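Local coordinates for protein probable transcriptional regulator, AsnC family (Thermus thermophilus, PDB 2DJW) that is of unknown function but forms a stand-alone RAM domain, the ligand-binding module of Lrp/AsnC-type regulators, and can bind zinc, at residues 4-10 against 66-72; 1-5 against 43-49. The contacts are given in a common frame with arbitrary orientation. Residue numbers count along the deposited sequence, not the author numbering.

In the fold
Strand 2-10 lies inside a four-stranded antiparallel sheet, and the two contacts are pairings along its two edges: contact 1 joins it to the outermost strand 66-77, contact 2 to the neighbouring strand 40-46. They share Ala4 and Phe5, and Val6 of contact 1 packs on Val44 of contact 2. Both are partly buried. One face meets helices (two in contact 1, helix 52-60 in contact 2), while the other touches a second subunit. Contact 1, centred about 6 Å from the chain centre against about 10 Å for contact 2, keeps register through five pairs before a bulge shifts it by one; contact 2 runs out into exposed Met1 and loop 47-49 beside the zinc-site residues.

Contact 1: residues 4-10 against 66-72; sequences AFVLIRP and VERTETL
An antiparallel pairing with a classic beta bulge joins segment 4-10 of strand 2-10 to segment 66-72 of strand 66-77. Their axes approach to 4.5 Å at 165°, both chains extended except at Glu67. Phe5, Leu7 and Arg9 occupy hydrogen-bonded pairs with Leu72, Glu70 and Arg68; Val6 and Ile8 form non-hydrogen-bonded pairs with Thr71 and Thr69. Hydrogen bonds run from Phe5 N to Leu72 O (2.8 Å), Leu72 N to Phe5 O (2.8 Å), Leu7 N to Glu70 O (2.8 Å), Glu70 N to Leu7 O (2.7 Å) and Arg9 N to Arg68 O (2.8 Å). At the bulge, Arg9 O accepts both Glu67 N (2.8 Å) and Arg68 N (3.2 Å); Glu67 turns to phi/psi -80/-58, so that Pro10 pairs with Val66. In this ferredoxin-like RAM fold Val6, Thr69 and Thr71 pack against helix 52-60, and Pro10 and Val66 against helix 15-22. On the other face Leu7 CD1 meets Leu72 CD2 at 3.9 Å, both side chains m at chi1, and Phe5 and Leu72 pack on Val41 of a second subunit. Arg9 (chi1 and chi2 t) sends NH2 to Pro37 O and makes a cation-pi contact with Tyr38.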
loop_
_atom_site.group_PDB
_atom_site.type_symbol
_atom_site.label_atom_id
_atom_site.label_comp_id
_atom_site.label_asym_id
_atom_site.label_seq_id
_atom_site.Cartn_x
_atom_site.Cartn_y
_atom_site.Cartn_z
ATOM N N ALA A 4 -2.307 -25.381 -3.405
ATOM C CA ALA A 4 -2.127 -23.963 -3.646
ATOM C C ALA A 4 -3.480 -23.266 -3.554
ATOM O O ALA A 4 -4.527 -23.859 -3.847
ATOM C CB ALA A 4 -1.494 -23.742 -5.016
ATOM N N PHE A 5 -3.459 -22.013 -3.125
ATOM C CA PHE A 5 -4.662 -21.192 -3.055
ATOM C C PHE A 5 -4.427 -20.116 -4.083
ATOM O O PHE A 5 -3.501 -19.323 -3.928
ATOM C CB PHE A 5 -4.845 -20.578 -1.647
ATOM C CG PHE A 5 -5.008 -21.614 -0.556
ATOM C CD1 PHE A 5 -6.271 -22.044 -0.173
ATOM C CD2 PHE A 5 -3.888 -22.201 0.050
ATOM C CE1 PHE A 5 -6.421 -23.031 0.806
ATOM C CE2 PHE A 5 -4.038 -23.182 1.029
ATOM C CZ PHE A 5 -5.297 -23.596 1.418
ATOM N N VAL A 6 -5.222 -20.121 -5.157
ATOM C CA VAL A 6 -5.069 -19.113 -6.223
ATOM C C VAL A 6 -6.109 -18.010 -6.081
ATOM O O VAL A 6 -7.318 -18.240 -6.142
ATOM C CB VAL A 6 -5.038 -19.692 -7.671
ATOM C CG1 VAL A 6 -4.589 -18.631 -8.643
ATOM C CG2 VAL A 6 -4.098 -20.893 -7.759
ATOM N N LEU A 7 -5.606 -16.810 -5.846
ATOM C CA LEU A 7 -6.438 -15.652 -5.655
ATOM C C LEU A 7 -6.591 -14.933 -7.016
ATOM O O LEU A 7 -5.612 -14.497 -7.613
ATOM C CB LEU A 7 -5.784 -14.746 -4.600
ATOM C CG LEU A 7 -5.937 -14.960 -3.067
ATOM C CD1 LEU A 7 -5.882 -16.412 -2.567
ATOM C CD2 LEU A 7 -4.921 -14.090 -2.306
ATOM N N ILE A 8 -7.838 -14.832 -7.487
ATOM C CA ILE A 8 -8.153 -14.259 -8.807
ATOM C C ILE A 8 -8.986 -12.977 -8.671
ATOM O O ILE A 8 -10.087 -13.000 -8.106
ATOM C CB ILE A 8 -8.894 -15.282 -9.697
ATOM C CG1 ILE A 8 -8.237 -16.659 -9.630
ATOM C CG2 ILE A 8 -9.019 -14.822 -11.144
ATOM C CD1 ILE A 8 -9.128 -17.687 -8.945
ATOM N N ARG A 9 -8.431 -11.863 -9.145
ATOM C CA ARG A 9 -9.187 -10.626 -9.309
ATOM C C ARG A 9 -9.618 -10.464 -10.779
ATOM O O ARG A 9 -8.793 -10.147 -11.657
ATOM C CB ARG A 9 -8.371 -9.405 -8.865
ATOM C CG ARG A 9 -8.965 -8.049 -9.312
ATOM C CD ARG A 9 -8.147 -6.887 -8.806
ATOM N NE ARG A 9 -7.925 -7.036 -7.364
ATOM C CZ ARG A 9 -6.741 -7.196 -6.771
ATOM N NH1 ARG A 9 -5.609 -7.182 -7.475
ATOM N NH2 ARG A 9 -6.699 -7.342 -5.456
ATOM N N PRO A 10 -10.905 -10.722 -11.060
ATOM C CA PRO A 10 -11.427 -10.533 -12.415
ATOM C C PRO A 10 -11.959 -9.124 -12.636
ATOM O O PRO A 10 -12.235 -8.400 -11.659
ATOM C CB PRO A 10 -12.591 -11.512 -12.453
ATOM C CG PRO A 10 -13.131 -11.485 -11.062
ATOM C CD PRO A 10 -11.953 -11.219 -10.143
ATOM N N VAL A 66 -9.181 -11.554 -16.652
ATOM C CA VAL A 66 -8.461 -11.633 -15.373
ATOM C C VAL A 66 -7.448 -10.491 -15.227
ATOM O O VAL A 66 -6.525 -10.340 -16.033
ATOM C CB VAL A 66 -7.818 -13.029 -15.111
ATOM C CG1 VAL A 66 -8.814 -14.180 -15.373
ATOM C CG2 VAL A 66 -6.587 -13.208 -15.926
ATOM N N GLU A 67 -7.651 -9.666 -14.215
ATOM C CA GLU A 67 -6.764 -8.547 -13.966
ATOM C C GLU A 67 -5.473 -8.967 -13.229
ATOM O O GLU A 67 -4.363 -8.747 -13.734
ATOM C CB GLU A 67 -7.508 -7.451 -13.204
ATOM C CG GLU A 67 -8.483 -6.676 -14.074
ATOM C CD GLU A 67 -9.314 -5.703 -13.286
ATOM O OE1 GLU A 67 -9.828 -4.735 -13.888
ATOM O OE2 GLU A 67 -9.475 -5.907 -12.065
ATOM N N ARG A 68 -5.630 -9.559 -12.041
ATOM C CA ARG A 68 -4.510 -10.054 -11.240
ATOM C C ARG A 68 -4.802 -11.441 -10.684
ATOM O O ARG A 68 -5.945 -11.769 -10.339
ATOM C CB ARG A 68 -4.192 -9.113 -10.067
ATOM C CG ARG A 68 -3.675 -7.714 -10.457
ATOM C CD ARG A 68 -2.184 -7.692 -10.851
ATOM N NE ARG A 68 -1.823 -6.363 -11.347
ATOM C CZ ARG A 68 -1.111 -5.454 -10.672
ATOM N NH1 ARG A 68 -0.620 -5.717 -9.457
ATOM N NH2 ARG A 68 -0.861 -4.271 -11.230
ATOM N N THR A 69 -3.743 -12.233 -10.594
ATOM C CA THR A 69 -3.736 -13.509 -9.884
ATOM C C THR A 69 -2.657 -13.459 -8.768
ATOM O O THR A 69 -1.582 -12.826 -8.944
ATOM C CB THR A 69 -3.486 -14.674 -10.884
ATOM O OG1 THR A 69 -4.183 -15.838 -10.465
ATOM C CG2 THR A 69 -2.021 -15.010 -11.024
ATOM N N GLU A 70 -2.937 -14.104 -7.629
ATOM C CA GLU A 70 -1.904 -14.312 -6.596
ATOM C C GLU A 70 -1.950 -15.705 -5.986
ATOM O O GLU A 70 -2.926 -16.071 -5.382
ATOM C CB GLU A 70 -1.977 -13.245 -5.494
ATOM C CG GLU A 70 -0.621 -12.932 -4.898
ATOM C CD GLU A 70 -0.674 -12.478 -3.446
ATOM O OE1 GLU A 70 -1.648 -11.809 -3.058
ATOM O OE2 GLU A 70 0.289 -12.773 -2.699
ATOM N N THR A 71 -0.887 -16.481 -6.162
ATOM C CA THR A 71 -0.858 -17.875 -5.725
ATOM C C THR A 71 -0.137 -18.042 -4.381
ATOM O O THR A 71 1.030 -17.629 -4.221
ATOM C CB THR A 71 -0.224 -18.792 -6.773
ATOM O OG1 THR A 71 -0.936 -18.659 -7.999
ATOM C CG2 THR A 71 -0.284 -20.267 -6.342
ATOM N N LEU A 72 -0.869 -18.645 -3.441
ATOM C CA LEU A 72 -0.360 -18.984 -2.112
ATOM C C LEU A 72 -0.090 -20.475 -2.117
ATOM O O LEU A 72 -1.020 -21.259 -1.976
ATOM C CB LEU A 72 -1.394 -18.633 -1.034
ATOM C CG LEU A 72 -1.606 -17.187 -0.530
ATOM C CD1 LEU A 72 -1.201 -16.059 -1.448
ATOM C CD2 LEU A 72 -3.013 -16.954 -0.026
#

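Contact 2: residues 1-5 against 43-49; sequences MITAF and LVRLKDV
Ile2, Leu46 and Met1 give up the most surface where segment 1-5 runs against segment 43-49. Strands 2-5 and 43-46 approach to 4.6 Å at 154°, antiparallel. Ile2 and Leu46 form a hydrogen-bonded pair with short bonds: Ile2 N to Leu46 O is 2.6 Å and Leu46 N to Ile2 O 2.5 Å. Their side chains share one face, Ile2 CB lying 4.2 Å from Leu46 CB. Ile2 (m, t) extends CD1 to within 4.0 Å of Val49 CG2, where the chain past the strand curls back over it. Leu46 (m, t) brings CD1 to 4.2 Å from Ala4 CB, and also packs on Leu52 and Val55 of helix 52-60. Met1 CA is 3.1 Å from Leu46 O in a CA-H...O contact, while Met1 CG reaches 4.0 Å from Arg45 CB. Ala4 and Val44 form a hydrogen-bonded pair (Val44 N to Ala4 O 3.1 Å, Ala4 N to Val44 O weak at 3.3 Å). The non-hydrogen-bonded pairs Thr3-Arg45 and Phe5-Leu43 use the opposite face: Arg45 NH1 donates to Thr3 OG1 at 2.9 Å, Arg45 NH2 makes a salt bridge to Glu30 of a second subunit, and Phe5 CE1 packs 3.7 Å from Leu43 CD1. Asp48 lies next to Glu50, which with Asp54 binds zinc in a crystal structure of this protein, though none is bound to this chain here. The pairing places first and third strands side by side at the sheet centre (order 2-3-1-4), as in the ferredoxin-like beta-alpha-beta-beta-alpha-beta fold of RAM domains.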
loop_
_atom_site.group_PDB
_atom_site.type_symbol
_atom_site.label_atom_id
_atom_site.label_comp_id
_atom_site.label_asym_id
_atom_site.label_seq_id
_atom_site.Cartn_x
_atom_site.Cartn_y
_atom_site.Cartn_z
ATOM N N MET A 1 0.977 -34.737 -3.598
ATOM C CA MET A 1 0.020 -33.712 -4.087
ATOM C C MET A 1 0.268 -32.418 -3.333
ATOM O O MET A 1 0.186 -32.385 -2.095
ATOM C CB MET A 1 -1.419 -34.170 -3.891
ATOM C CG MET A 1 -2.352 -33.838 -5.067
ATOM S SD MET A 1 -2.181 -34.981 -6.479
ATOM C CE MET A 1 -3.266 -34.167 -7.673
ATOM N N ILE A 2 0.623 -31.371 -4.076
ATOM C CA ILE A 2 0.807 -30.046 -3.496
ATOM C C ILE A 2 -0.512 -29.285 -3.541
ATOM O O ILE A 2 -1.276 -29.427 -4.485
ATOM C CB ILE A 2 1.919 -29.242 -4.225
ATOM C CG1 ILE A 2 3.268 -29.957 -4.083
ATOM C CG2 ILE A 2 2.000 -27.820 -3.690
ATOM C CD1 ILE A 2 4.381 -29.356 -4.930
ATOM N N THR A 3 -0.778 -28.506 -2.497
ATOM C CA THR A 3 -1.901 -27.587 -2.469
ATOM C C THR A 3 -1.462 -26.122 -2.688
ATOM O O THR A 3 -0.390 -25.699 -2.237
ATOM C CB THR A 3 -2.706 -27.747 -1.175
ATOM O OG1 THR A 3 -3.275 -29.061 -1.156
ATOM C CG2 THR A 3 -3.839 -26.730 -1.087
ATOM N N ALA A 4 -2.307 -25.381 -3.405
ATOM C CA ALA A 4 -2.127 -23.963 -3.646
ATOM C C ALA A 4 -3.480 -23.266 -3.554
ATOM O O ALA A 4 -4.527 -23.859 -3.847
ATOM C CB ALA A 4 -1.494 -23.742 -5.016
ATOM N N PHE A 5 -3.459 -22.013 -3.125
ATOM C CA PHE A 5 -4.662 -21.192 -3.055
ATOM C C PHE A 5 -4.427 -20.116 -4.083
ATOM O O PHE A 5 -3.501 -19.323 -3.928
ATOM C CB PHE A 5 -4.845 -20.578 -1.647
ATOM C CG PHE A 5 -5.008 -21.614 -0.556
ATOM C CD1 PHE A 5 -6.271 -22.044 -0.173
ATOM C CD2 PHE A 5 -3.888 -22.201 0.050
ATOM C CE1 PHE A 5 -6.421 -23.031 0.806
ATOM C CE2 PHE A 5 -4.038 -23.182 1.029
ATOM C CZ PHE A 5 -5.297 -23.596 1.418
ATOM N N LEU A 43 -9.033 -23.309 -4.924
ATOM C CA LEU A 43 -8.290 -24.348 -4.231
ATOM C C LEU A 43 -7.872 -25.420 -5.247
ATOM O O LEU A 43 -8.713 -26.180 -5.750
ATOM C CB LEU A 43 -9.135 -24.962 -3.114
ATOM C CG LEU A 43 -8.547 -26.140 -2.335
ATOM C CD1 LEU A 43 -7.300 -25.704 -1.571
ATOM C CD2 LEU A 43 -9.581 -26.730 -1.370
ATOM N N VAL A 44 -6.567 -25.456 -5.525
ATOM C CA VAL A 44 -5.960 -26.315 -6.521
ATOM C C VAL A 44 -5.157 -27.451 -5.833
ATOM O O VAL A 44 -4.675 -27.293 -4.705
ATOM C CB VAL A 44 -5.042 -25.487 -7.493
ATOM C CG1 VAL A 44 -4.577 -26.318 -8.635
ATOM C CG2 VAL A 44 -5.784 -24.283 -8.080
ATOM N N ARG A 45 -5.045 -28.596 -6.509
ATOM C CA ARG A 45 -4.233 -29.724 -6.034
ATOM C C ARG A 45 -3.278 -30.075 -7.133
ATOM O O ARG A 45 -3.711 -30.319 -8.261
ATOM C CB ARG A 45 -5.105 -30.948 -5.727
ATOM C CG ARG A 45 -6.310 -30.674 -4.837
ATOM C CD ARG A 45 -5.919 -30.350 -3.417
ATOM N NE ARG A 45 -7.096 -30.447 -2.564
ATOM C CZ ARG A 45 -7.136 -30.113 -1.285
ATOM N NH1 ARG A 45 -6.050 -29.640 -0.688
ATOM N NH2 ARG A 45 -8.271 -30.249 -0.605
ATOM N N LEU A 46 -1.984 -30.086 -6.830
ATOM C CA LEU A 46 -0.968 -30.278 -7.870
ATOM C C LEU A 46 -0.124 -31.540 -7.712
ATOM O O LEU A 46 0.253 -31.908 -6.600
ATOM C CB LEU A 46 -0.049 -29.054 -7.953
ATOM C CG LEU A 46 -0.694 -27.662 -8.000
ATOM C CD1 LEU A 46 0.270 -26.616 -7.463
ATOM C CD2 LEU A 46 -1.142 -27.341 -9.431
ATOM N N LYS A 47 0.182 -32.181 -8.841
ATOM C CA LYS A 47 1.153 -33.284 -8.886
ATOM C C LYS A 47 2.555 -32.799 -8.500
ATOM O O LYS A 47 3.250 -33.450 -7.729
ATOM C CB LYS A 47 1.166 -33.950 -10.279
ATOM C CG LYS A 47 2.493 -34.683 -10.646
ATOM C CD LYS A 47 2.722 -35.993 -9.837
ATOM C CE LYS A 47 4.190 -36.161 -9.372
ATOM N NZ LYS A 47 5.202 -36.242 -10.487
ATOM N N ASP A 48 2.975 -31.669 -9.057
ATOM C CA ASP A 48 4.246 -31.064 -8.691
ATOM C C ASP A 48 4.094 -29.570 -8.777
ATOM O O ASP A 48 3.032 -29.098 -9.161
ATOM C CB ASP A 48 5.413 -31.554 -9.568
ATOM C CG ASP A 48 5.006 -31.859 -10.996
ATOM O OD1 ASP A 48 4.257 -31.074 -11.611
ATOM O OD2 ASP A 48 5.450 -32.907 -11.510
ATOM N N VAL A 49 5.138 -28.830 -8.408
ATOM C CA VAL A 49 5.100 -27.375 -8.479
ATOM C C VAL A 49 4.855 -26.942 -9.908
ATOM O O VAL A 49 4.043 -26.063 -10.144
ATOM C CB VAL A 49 6.417 -26.690 -8.025
ATOM C CG1 VAL A 49 6.094 -25.396 -7.298
ATOM C CG2 VAL A 49 7.200 -27.581 -7.136
#